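Local coordinates for protein GTPase HflX (Sulfolobus solfataricus P2, PDB 2QTF) that hydrolyses GTP and associates with the 50S ribosomal subunit, with a possible role in protein synthesis or ribosome biogenesis, at residues L296-K301 with D329-S334. Residues are numbered along the deposited sequence; the frame is centred on the assembly and turned at random.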
loop_
_atom_site.group_PDB
_atom_site.type_symbol
_atom_site.label_atom_id
_atom_site.label_comp_id
_atom_site.label_asym_id
_atom_site.label_seq_id
_atom_site.Cartn_x
_atom_site.Cartn_y
_atom_site.Cartn_z
ATOM N N LEU A 296 2.148 -15.660 10.664
ATOM C CA LEU A 296 2.463 -15.152 11.973
ATOM C C LEU A 296 1.704 -13.844 12.098
ATOM O O LEU A 296 1.961 -12.907 11.331
ATOM C CB LEU A 296 3.974 -14.831 12.022
ATOM C CG LEU A 296 4.515 -14.113 13.286
ATOM C CD1 LEU A 296 4.158 -14.847 14.609
ATOM C CD2 LEU A 296 6.134 -13.903 13.214
ATOM N N VAL A 297 0.829 -13.700 13.072
ATOM C CA VAL A 297 0.032 -12.494 13.180
ATOM C C VAL A 297 0.737 -11.626 14.188
ATOM O O VAL A 297 1.088 -12.092 15.308
ATOM C CB VAL A 297 -1.489 -12.766 13.672
ATOM C CG1 VAL A 297 -2.220 -11.434 13.780
ATOM C CG2 VAL A 297 -2.194 -13.802 12.763
ATOM N N THR A 298 0.988 -10.358 13.824
ATOM C CA THR A 298 1.587 -9.497 14.801
ATOM C C THR A 298 0.604 -8.370 15.141
ATOM O O THR A 298 0.312 -7.522 14.307
ATOM C CB THR A 298 2.949 -8.882 14.347
ATOM O OG1 THR A 298 2.738 -8.058 13.204
ATOM C CG2 THR A 298 3.983 -9.952 14.004
ATOM N N LEU A 299 0.162 -8.369 16.378
ATOM C CA LEU A 299 -0.638 -7.302 16.919
ATOM C C LEU A 299 0.251 -6.131 17.318
ATOM O O LEU A 299 0.983 -6.187 18.303
ATOM C CB LEU A 299 -1.453 -7.886 18.127
ATOM C CG LEU A 299 -2.502 -7.044 18.772
ATOM C CD1 LEU A 299 -3.495 -6.540 17.566
ATOM C CD2 LEU A 299 -3.217 -7.930 19.832
ATOM N N ASN A 300 0.235 -5.093 16.481
ATOM C CA ASN A 300 1.189 -4.019 16.515
ATOM C C ASN A 300 0.627 -2.757 17.202
ATOM O O ASN A 300 -0.582 -2.726 17.496
ATOM C CB ASN A 300 1.587 -3.677 15.060
ATOM C CG ASN A 300 2.823 -2.772 14.977
ATOM O OD1 ASN A 300 3.753 -2.826 15.794
ATOM N ND2 ASN A 300 2.823 -1.893 14.005
ATOM N N LYS A 301 1.533 -1.812 17.492
ATOM C CA LYS A 301 1.279 -0.476 18.076
ATOM C C LYS A 301 0.780 -0.614 19.499
ATOM O O LYS A 301 0.030 0.264 19.986
ATOM C CB LYS A 301 0.232 0.282 17.234
ATOM C CG LYS A 301 0.604 0.446 15.812
ATOM C CD LYS A 301 -0.355 1.507 15.166
ATOM C CE LYS A 301 -0.029 1.623 13.724
ATOM N NZ LYS A 301 -0.716 2.814 13.059
ATOM N N ASP A 329 1.727 -18.263 14.821
ATOM C CA ASP A 329 1.589 -17.745 16.146
ATOM C C ASP A 329 0.987 -16.384 16.068
ATOM O O ASP A 329 0.831 -15.850 14.968
ATOM C CB ASP A 329 2.991 -17.589 16.786
ATOM C CG ASP A 329 2.934 -17.769 18.326
ATOM O OD1 ASP A 329 1.812 -17.634 18.882
ATOM O OD2 ASP A 329 3.979 -18.070 18.932
ATOM N N VAL A 330 0.640 -15.836 17.223
ATOM C CA VAL A 330 0.065 -14.502 17.383
ATOM C C VAL A 330 0.861 -13.804 18.478
ATOM O O VAL A 330 0.852 -14.317 19.628
ATOM C CB VAL A 330 -1.487 -14.575 17.760
ATOM C CG1 VAL A 330 -2.048 -13.197 17.826
ATOM C CG2 VAL A 330 -2.307 -15.291 16.662
ATOM N N ILE A 331 1.586 -12.710 18.154
ATOM C CA ILE A 331 2.410 -11.972 19.150
ATOM C C ILE A 331 2.071 -10.481 19.192
ATOM O O ILE A 331 1.740 -9.901 18.193
ATOM C CB ILE A 331 3.933 -12.218 18.946
ATOM C CG1 ILE A 331 4.348 -11.737 17.539
ATOM C CG2 ILE A 331 4.116 -13.798 18.957
ATOM C CD1 ILE A 331 5.861 -11.875 17.141
ATOM N N PRO A 332 2.191 -9.868 20.358
ATOM C CA PRO A 332 2.078 -8.423 20.440
ATOM C C PRO A 332 3.422 -7.791 20.315
ATOM O O PRO A 332 4.419 -8.278 20.971
ATOM C CB PRO A 332 1.564 -8.212 21.885
ATOM C CG PRO A 332 2.258 -9.445 22.679
ATOM C CD PRO A 332 2.373 -10.545 21.680
ATOM N N ILE A 333 3.502 -6.726 19.542
ATOM C CA ILE A 333 4.757 -6.006 19.441
ATOM C C ILE A 333 4.482 -4.524 19.379
ATOM O O ILE A 333 3.326 -4.091 19.137
ATOM C CB ILE A 333 5.519 -6.339 18.092
ATOM C CG1 ILE A 333 4.615 -5.917 16.883
ATOM C CG2 ILE A 333 5.909 -7.847 18.078
ATOM C CD1 ILE A 333 5.334 -6.046 15.471
ATOM N N SER A 334 5.527 -3.725 19.513
ATOM C CA SER A 334 5.456 -2.315 19.096
ATOM C C SER A 334 6.663 -2.052 18.209
ATOM O O SER A 334 7.797 -1.991 18.696
ATOM C CB SER A 334 5.415 -1.345 20.240
ATOM O OG SER A 334 5.613 -0.068 19.632
HETATM O O HOH W 1 4.370 0.400 16.617
#
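Strands 295-300 and 327-332 run parallel at one edge of the G-domain sheet, joined through helix 309-323 as a beta-alpha-beta unit, and their C-terminal ends carry the NKxD (G4) and SAL (G5) motifs of a P-loop GTPase. Four backbone bonds zip them together. Val297 N gives to Asp329 O at 2.9 Å, nearly straight, and Val297 O takes Ile331 N at 3.0 Å, almost along its C=O axis. Leu299 repeats the pattern: its N reaches Ile331 O with a more bent N-H (145°), and its O receives Ile333 N from above the carbonyl plane. On one face, Val297 CB rests against Val330 CG2 at 4.0 Å, the two valines side by side. On the other, Thr298 CG2 lies along Ile331 CG1, and helix 341-355 covers both through Leu344. In Ile333, chi1 (61°) packs CG1 against Asn300 OD1, and the extended chi2 (173°) carries CD1 obliquely on to Thr298 CB at 3.9 Å.

Asn300, Lys301 and Ser334 belong to the inferred GTP site. The Asn300 side chain, with CG anti to its N (chi1 -167°), ties three elements together: ND2 bonds to Ser190 O of the P-loop, while OD1 accepts from Ala335 N, just past Ser334. The Lys301 side chain starts away from 329-334, and its NZ bonds to Asn189 O of the P-loop. Ser334 OG is held by Asp303 OD1 and Lys337 N; one water donates to it at 3.3 Å and, weakly, to Asn300 OD1 at 3.4 Å.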